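PDB 7AGM: N-acetylmuramoyl-L-alanine amidase from Mycolicibacterium smegmatis, which probably hydrolyses, as a zinc-dependent amidase, the amide bond that joins N-acetylmuramic acid to L-alanine in peptidoglycan. Local coordinates for residues W57-R62 against K203-I208; R64-A69 against A207-I212. All blocks are in the same frame, centred on the assembly; numbering follows the deposited sequence.

In the fold
Both contacts join the same two helices, 52-69 and 198-219, and their centres lie about 8 Å apart along that interface. Contact 1, made by Thr59, Arg62, Tyr204 CB and Ala205, is the more deeply buried. Contact 2, one step further toward the C-terminal end of each helix, is partly buried and made by the aliphatic Ala66, Leu67, Val209 and Ile212. The axes of the short segments approach to 8.5 Å at contact 1 and 9.8 Å at contact 2. Helix 52-69 begins with the zinc ligand Glu52, which completes the metal site with His17 and His107. The Thr59 side chain of contact 1 is about 12 Å from the zinc ion, whereas contact 2 lies away from the site.

Contact 1 (W57-R62 against K203-I208); sequences WDTTLR and KYADAI
Thr59 lays its methyl CG2 against the start of the Tyr204 side chain, 4.1 Å from Tyr204 CB, and also against the backbone of Ala205. CG2 stands anti to the backbone N, which leaves OG1 beside that N and hydrogen-bonded to the carbonyl of Phe55, one turn back in its own helix. The small side chain of Ala205 is consistent with the close approach of the helices: its CB sits 3.6 Å from Arg62 CB and 3.8 Å from Thr59 O. The two helices, 52-69 and 198-219, pack on the mixed sheet of the Amidase_3 fold, and here their axes cross at -48°. Only the root of Arg62 serves this interface. Its chain runs extended from CG to NE and leads away to Asp58, one turn earlier, in a nearly straight bond (Arg62 NE to Asp58 OD2, 2.8 Å, N-H···O angle 172°). Asp58 OD2 lies in the guanidinium plane, yet is itself approached from above the carboxylate plane. The same oxygen also pairs with Arg201, and Arg62 NH1 bonds Gln202, so polar links to helix 198-219 flank the apolar seam. Beyond its CB, the Tyr204 ring turns to meet Phe55 nearly perpendicularly.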
ATOM      1  N   TRP A  57      -3.416   3.966   8.480  1.00 14.48           N
ATOM      2  CA  TRP A  57      -4.741   3.596   8.970  1.00 15.53           C
ATOM      3  C   TRP A  57      -5.804   4.580   8.490  1.00 15.47           C
ATOM      4  O   TRP A  57      -6.786   4.195   7.839  1.00 15.16           O
ATOM      5  CB  TRP A  57      -4.701   3.525  10.497  1.00 16.61           C
ATOM      6  CG  TRP A  57      -6.038   3.333  11.131  1.00 17.35           C
ATOM      7  CD1 TRP A  57      -6.738   4.239  11.888  1.00 18.87           C
ATOM      8  CD2 TRP A  57      -6.842   2.149  11.080  1.00 18.03           C
ATOM      9  NE1 TRP A  57      -7.920   3.688  12.305  1.00 19.87           N
ATOM     10  CE2 TRP A  57      -8.009   2.405  11.829  1.00 19.93           C
ATOM     11  CE3 TRP A  57      -6.686   0.897  10.476  1.00 18.35           C
ATOM     12  CZ2 TRP A  57      -9.019   1.460  11.979  1.00 20.33           C
ATOM     13  CZ3 TRP A  57      -7.692  -0.044  10.633  1.00 19.57           C
ATOM     14  CH2 TRP A  57      -8.843   0.246  11.374  1.00 20.29           C
ATOM     15  N   ASP A  58      -5.609   5.870   8.779  1.00 14.99           N
ATOM     16  CA  ASP A  58      -6.644   6.842   8.439  1.00 15.03           C
ATOM     17  C   ASP A  58      -6.805   6.985   6.926  1.00 14.01           C
ATOM     18  O   ASP A  58      -7.933   7.068   6.421  1.00 15.26           O
ATOM     19  CB  ASP A  58      -6.355   8.183   9.103  1.00 16.59           C
ATOM     20  CG  ASP A  58      -7.497   9.152   8.933  1.00 18.97           C
ATOM     21  OD1 ASP A  58      -8.533   8.946   9.595  1.00 21.08           O
ATOM     22  OD2 ASP A  58      -7.370  10.096   8.127  1.00 20.09           O
ATOM     23  N   THR A  59      -5.695   6.970   6.184  1.00 14.71           N
ATOM     24  CA  THR A  59      -5.788   7.040   4.728  1.00 14.65           C
ATOM     25  C   THR A  59      -6.547   5.841   4.173  1.00 14.49           C
ATOM     26  O   THR A  59      -7.391   5.989   3.277  1.00 14.71           O
ATOM     27  CB  THR A  59      -4.384   7.130   4.124  1.00 14.49           C
ATOM     28  OG1 THR A  59      -3.721   8.284   4.648  1.00 15.52           O
ATOM     29  CG2 THR A  59      -4.441   7.252   2.606  1.00 14.61           C
ATOM     30  N   THR A  60      -6.304   4.652   4.734  1.00 14.82           N
ATOM     31  CA  THR A  60      -6.986   3.457   4.243  1.00 15.35           C
ATOM     32  C   THR A  60      -8.480   3.509   4.546  1.00 14.94           C
ATOM     33  O   THR A  60      -9.295   3.076   3.721  1.00 14.91           O
ATOM     34  CB  THR A  60      -6.333   2.184   4.794  1.00 15.66           C
ATOM     35  OG1 THR A  60      -4.952   2.131   4.392  1.00 16.09           O
ATOM     36  CG2 THR A  60      -7.043   0.946   4.243  1.00 17.12           C
ATOM     37  N   LEU A  61      -8.866   4.073   5.704  1.00 14.62           N
ATOM     38  CA  LEU A  61     -10.289   4.223   6.008  1.00 15.07           C
ATOM     39  C   LEU A  61     -10.975   5.107   4.974  1.00 14.22           C
ATOM     40  O   LEU A  61     -12.122   4.855   4.585  1.00 14.77           O
ATOM     41  CB  LEU A  61     -10.462   4.824   7.405  1.00 16.79           C
ATOM     42  CG  LEU A  61     -10.090   3.919   8.580  1.00 19.33           C
ATOM     43  CD1 LEU A  61     -10.285   4.657   9.901  1.00 20.21           C
ATOM     44  CD2 LEU A  61     -10.915   2.629   8.556  1.00 21.44           C
ATOM     45  N   ARG A  62     -10.293   6.164   4.537  1.00 14.31           N
ATOM     46  CA  ARG A  62     -10.844   7.038   3.511  1.00 14.43           C
ATOM     47  C   ARG A  62     -10.952   6.316   2.178  1.00 14.15           C
ATOM     48  O   ARG A  62     -11.964   6.457   1.479  1.00 15.16           O
ATOM     49  CB  ARG A  62      -9.994   8.299   3.409  1.00 15.09           C
ATOM     50  CG  ARG A  62     -10.076   9.140   4.684  1.00 15.29           C
ATOM     51  CD  ARG A  62      -9.019  10.234   4.727  1.00 15.85           C
ATOM     52  NE  ARG A  62      -8.995  10.907   6.029  1.00 17.00           N
ATOM     53  CZ  ARG A  62      -9.742  11.959   6.347  1.00 18.26           C
ATOM     54  NH1 ARG A  62     -10.578  12.483   5.461  1.00 18.62           N
ATOM     55  NH2 ARG A  62      -9.647  12.490   7.559  1.00 19.70           N
ATOM     56  N   LYS A 203      -6.511  13.600   0.224  1.00 16.60           N
ATOM     57  CA  LYS A 203      -5.882  13.801  -1.079  1.00 17.59           C
ATOM     58  C   LYS A 203      -5.196  12.524  -1.549  1.00 16.48           C
ATOM     59  O   LYS A 203      -5.389  12.080  -2.690  1.00 17.57           O
ATOM     60  CB  LYS A 203      -4.883  14.957  -0.962  1.00 21.71           C
ATOM     61  CG  LYS A 203      -4.081  15.309  -2.211  1.00 26.32           C
ATOM     62  CD  LYS A 203      -2.922  16.241  -1.830  1.00 28.92           C
ATOM     63  CE  LYS A 203      -2.065  16.638  -3.020  1.00 30.69           C
ATOM     64  NZ  LYS A 203      -2.863  17.382  -4.029  1.00 38.23           N
ATOM     65  N   TYR A 204      -4.400  11.906  -0.672  1.00 15.34           N
ATOM     66  CA  TYR A 204      -3.791  10.624  -1.019  1.00 14.26           C
ATOM     67  C   TYR A 204      -4.852   9.566  -1.299  1.00 14.39           C
ATOM     68  O   TYR A 204      -4.738   8.795  -2.258  1.00 14.52           O
ATOM     69  CB  TYR A 204      -2.876  10.149   0.110  1.00 14.58           C
ATOM     70  CG  TYR A 204      -1.569  10.901   0.241  1.00 15.21           C
ATOM     71  CD1 TYR A 204      -0.624  10.888  -0.788  1.00 15.24           C
ATOM     72  CD2 TYR A 204      -1.265  11.601   1.403  1.00 16.27           C
ATOM     73  CE1 TYR A 204       0.584  11.567  -0.662  1.00 15.64           C
ATOM     74  CE2 TYR A 204      -0.077  12.273   1.542  1.00 16.50           C
ATOM     75  CZ  TYR A 204       0.848  12.266   0.509  1.00 15.97           C
ATOM     76  OH  TYR A 204       2.040  12.942   0.678  1.00 16.72           O
ATOM     77  N   ALA A 205      -5.883   9.502  -0.454  1.00 14.33           N
ATOM     78  CA  ALA A 205      -6.916   8.485  -0.630  1.00 13.71           C
ATOM     79  C   ALA A 205      -7.637   8.640  -1.962  1.00 14.74           C
ATOM     80  O   ALA A 205      -7.864   7.647  -2.666  1.00 14.39           O
ATOM     81  CB  ALA A 205      -7.917   8.532   0.529  1.00 13.88           C
ATOM     82  N   ASP A 206      -7.985   9.878  -2.336  1.00 15.61           N
ATOM     83  CA  ASP A 206      -8.700  10.107  -3.589  1.00 16.10           C
ATOM     84  C   ASP A 206      -7.881   9.621  -4.776  1.00 15.33           C
ATOM     85  O   ASP A 206      -8.424   9.033  -5.716  1.00 15.63           O
ATOM     86  CB  ASP A 206      -9.009  11.597  -3.760  1.00 18.47           C
ATOM     87  CG  ASP A 206     -10.077  12.100  -2.811  1.00 20.87           C
ATOM     88  OD1 ASP A 206     -10.817  11.286  -2.226  1.00 20.65           O
ATOM     89  OD2 ASP A 206     -10.181  13.333  -2.669  1.00 22.84           O
ATOM     90  N   ALA A 207      -6.569   9.872  -4.753  1.00 14.91           N
ATOM     91  CA  ALA A 207      -5.707   9.434  -5.847  1.00 15.05           C
ATOM     92  C   ALA A 207      -5.588   7.916  -5.879  1.00 15.39           C
ATOM     93  O   ALA A 207      -5.626   7.301  -6.955  1.00 15.83           O
ATOM     94  CB  ALA A 207      -4.328  10.075  -5.686  1.00 16.05           C
ATOM     95  N   ILE A 208      -5.433   7.294  -4.710  1.00 14.20           N
ATOM     96  CA  ILE A 208      -5.364   5.836  -4.651  1.00 13.70           C
ATOM     97  C   ILE A 208      -6.655   5.212  -5.174  1.00 13.34           C
ATOM     98  O   ILE A 208      -6.624   4.231  -5.929  1.00 13.42           O
ATOM     99  CB  ILE A 208      -5.006   5.378  -3.223  1.00 13.74           C
ATOM    100  CG1 ILE A 208      -3.586   5.850  -2.875  1.00 14.60           C
ATOM    101  CG2 ILE A 208      -5.182   3.851  -3.087  1.00 14.05           C
ATOM    102  CD1 ILE A 208      -3.199   5.636  -1.411  1.00 15.37           C
TER

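Contact 2 (R64-A69 against A207-I212); sequences RAALTA and AIVRGI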
ATOM      1  N   ARG A  64     -11.365   3.075   1.823  1.00 15.41           N
ATOM      2  CA  ARG A  64     -12.454   2.110   1.957  1.00 16.26           C
ATOM      3  C   ARG A  64     -13.812   2.772   1.765  1.00 15.96           C
ATOM      4  O   ARG A  64     -14.681   2.240   1.063  1.00 16.22           O
ATOM      5  CB  ARG A  64     -12.407   1.405   3.312  1.00 17.60           C
ATOM      6  CG  ARG A  64     -13.627   0.523   3.495  1.00 19.48           C
ATOM      7  CD  ARG A  64     -13.552  -0.322   4.711  1.00 22.84           C
ATOM      8  NE  ARG A  64     -13.771   0.455   5.916  1.00 25.51           N
ATOM      9  CZ  ARG A  64     -13.819  -0.086   7.124  1.00 40.57           C
ATOM     10  NH1 ARG A  64     -13.670  -1.397   7.263  1.00 31.01           N
ATOM     11  NH2 ARG A  64     -14.015   0.679   8.185  1.00 32.84           N
ATOM     12  N   ALA A  65     -14.028   3.918   2.416  1.00 15.25           N
ATOM     13  CA  ALA A  65     -15.307   4.612   2.288  1.00 15.57           C
ATOM     14  C   ALA A  65     -15.614   4.955   0.833  1.00 15.19           C
ATOM     15  O   ALA A  65     -16.750   4.785   0.376  1.00 16.45           O
ATOM     16  CB  ALA A  65     -15.294   5.880   3.140  1.00 16.15           C
ATOM     17  N   ALA A  66     -14.613   5.424   0.083  1.00 14.76           N
ATOM     18  CA  ALA A  66     -14.858   5.786  -1.309  1.00 15.95           C
ATOM     19  C   ALA A  66     -15.159   4.556  -2.155  1.00 16.09           C
ATOM     20  O   ALA A  66     -16.044   4.594  -3.019  1.00 16.90           O
ATOM     21  CB  ALA A  66     -13.679   6.579  -1.872  1.00 16.74           C
ATOM     22  N   LEU A  67     -14.460   3.447  -1.898  1.00 15.66           N
ATOM     23  CA  LEU A  67     -14.731   2.212  -2.634  1.00 15.59           C
ATOM     24  C   LEU A  67     -16.135   1.698  -2.346  1.00 15.82           C
ATOM     25  O   LEU A  67     -16.855   1.293  -3.266  1.00 15.86           O
ATOM     26  CB  LEU A  67     -13.685   1.147  -2.297  1.00 15.92           C
ATOM     27  CG  LEU A  67     -12.291   1.438  -2.846  1.00 15.69           C
ATOM     28  CD1 LEU A  67     -11.330   0.339  -2.427  1.00 14.64           C
ATOM     29  CD2 LEU A  67     -12.323   1.589  -4.370  1.00 16.58           C
ATOM     30  N   THR A  68     -16.546   1.712  -1.076  1.00 15.90           N
ATOM     31  CA  THR A  68     -17.900   1.294  -0.728  1.00 18.54           C
ATOM     32  C   THR A  68     -18.939   2.114  -1.484  1.00 19.24           C
ATOM     33  O   THR A  68     -19.937   1.570  -1.971  1.00 19.78           O
ATOM     34  CB  THR A  68     -18.099   1.415   0.787  1.00 22.09           C
ATOM     35  OG1 THR A  68     -17.193   0.531   1.464  1.00 22.42           O
ATOM     36  CG2 THR A  68     -19.526   1.050   1.171  1.00 27.96           C
ATOM     37  N   ALA A  69     -18.706   3.423  -1.623  1.00 19.25           N
ATOM     38  CA  ALA A  69     -19.643   4.272  -2.353  1.00 20.16           C
ATOM     39  C   ALA A  69     -19.735   3.881  -3.823  1.00 20.53           C
ATOM     40  O   ALA A  69     -20.755   4.148  -4.470  1.00 21.57           O
ATOM     41  CB  ALA A  69     -19.236   5.740  -2.215  1.00 21.40           C
ATOM     42  N   ALA A 207      -6.569   9.872  -4.753  1.00 14.91           N
ATOM     43  CA  ALA A 207      -5.707   9.434  -5.847  1.00 15.05           C
ATOM     44  C   ALA A 207      -5.588   7.916  -5.879  1.00 15.39           C
ATOM     45  O   ALA A 207      -5.626   7.301  -6.955  1.00 15.83           O
ATOM     46  CB  ALA A 207      -4.328  10.075  -5.686  1.00 16.05           C
ATOM     47  N   ILE A 208      -5.433   7.294  -4.710  1.00 14.20           N
ATOM     48  CA  ILE A 208      -5.364   5.836  -4.651  1.00 13.70           C
ATOM     49  C   ILE A 208      -6.655   5.212  -5.174  1.00 13.34           C
ATOM     50  O   ILE A 208      -6.624   4.231  -5.929  1.00 13.42           O
ATOM     51  CB  ILE A 208      -5.006   5.378  -3.223  1.00 13.74           C
ATOM     52  CG1 ILE A 208      -3.586   5.850  -2.875  1.00 14.60           C
ATOM     53  CG2 ILE A 208      -5.182   3.851  -3.087  1.00 14.05           C
ATOM     54  CD1 ILE A 208      -3.199   5.636  -1.411  1.00 15.37           C
ATOM     55  N   VAL A 209      -7.806   5.784  -4.802  1.00 13.87           N
ATOM     56  CA  VAL A 209      -9.090   5.276  -5.283  1.00 13.65           C
ATOM     57  C   VAL A 209      -9.179   5.353  -6.803  1.00 14.66           C
ATOM     58  O   VAL A 209      -9.658   4.415  -7.456  1.00 15.71           O
ATOM     59  CB  VAL A 209     -10.256   6.015  -4.594  1.00 15.00           C
ATOM     60  CG1 VAL A 209     -11.572   5.685  -5.273  1.00 15.97           C
ATOM     61  CG2 VAL A 209     -10.317   5.646  -3.120  1.00 16.89           C
ATOM     62  N   ARG A 210      -8.711   6.455  -7.398  1.00 14.76           N
ATOM     63  CA  ARG A 210      -8.708   6.549  -8.858  1.00 15.94           C
ATOM     64  C   ARG A 210      -7.849   5.454  -9.475  1.00 14.92           C
ATOM     65  O   ARG A 210      -8.222   4.860 -10.494  1.00 15.90           O
ATOM     66  CB  ARG A 210      -8.215   7.926  -9.304  1.00 19.00           C
ATOM     67  CG  ARG A 210      -9.188   9.057  -9.016  1.00 23.48           C
ATOM     68  CD  ARG A 210      -8.589  10.412  -9.368  1.00 28.78           C
ATOM     69  NE  ARG A 210      -8.358  10.555 -10.803  1.00 66.06           N
ATOM     70  CZ  ARG A 210      -7.757  11.599 -11.368  1.00 79.90           C
ATOM     71  NH1 ARG A 210      -7.316  12.603 -10.621  1.00 67.93           N
ATOM     72  NH2 ARG A 210      -7.595  11.639 -12.685  1.00 67.22           N
ATOM     73  N   GLY A 211      -6.690   5.177  -8.874  1.00 14.38           N
ATOM     74  CA  GLY A 211      -5.870   4.065  -9.341  1.00 14.60           C
ATOM     75  C   GLY A 211      -6.583   2.726  -9.248  1.00 13.45           C
ATOM     76  O   GLY A 211      -6.530   1.912 -10.177  1.00 14.16           O
ATOM     77  N   ILE A 212      -7.232   2.465  -8.111  1.00 13.39           N
ATOM     78  CA  ILE A 212      -7.947   1.202  -7.921  1.00 13.34           C
ATOM     79  C   ILE A 212      -9.091   1.078  -8.915  1.00 14.02           C
ATOM     80  O   ILE A 212      -9.236   0.053  -9.594  1.00 14.88           O
ATOM     81  CB  ILE A 212      -8.440   1.068  -6.467  1.00 13.39           C
ATOM     82  CG1 ILE A 212      -7.245   1.013  -5.517  1.00 13.06           C
ATOM     83  CG2 ILE A 212      -9.346  -0.164  -6.325  1.00 15.21           C
ATOM     84  CD1 ILE A 212      -7.656   1.006  -4.038  1.00 13.72           C
TER
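A helix-helix seam on one side of the central mixed sheet of the amidase fold continues here, where the last turns of helix 52-69 pass the middle of helix 198-219. The two run in broadly the same direction, their axes 9.8 Å apart and crossing at -42°, and everything that meets between them is hydrocarbon. Val209 faces Ala66 with both of its methyls: CG2 lies 3.7 Å from Ala66 CB, and CG1 follows at 4.1 Å. CG1 stands anti to the backbone N and CG2 anti to the carbonyl carbon (chi1 169°), a rotation that spreads the fork over the single methyl of Ala66. A branched residue is thus paired with a single methyl. Next to this pair, Leu67 and Ile212 meet in another way, crossing at about a right angle and touching at two points. Leu67 CD2 is 4.0 Å from Ile212 CG2, while Leu67 CD1 is 4.1 Å from Ile212 CD1. Leu67 CD2 also reaches Val209 CG1, at a looser 4.3 Å, and so ties the two pairs into one continuous patch. The CB of Leu67 does not itself point at the other helix; it is the branched end that turns in to make these touches. Val209 and Ala66 lie at the partly exposed margin, with Leu67 and Ile212 buried. Beneath the patch, Leu67 and Ile212 both rest on Val11 of strand 10-15, and Leu67 also meets Thr74 of strand 73-76, at one edge of the sheet, while Ile212 additionally touches Met142 of helix 134-148.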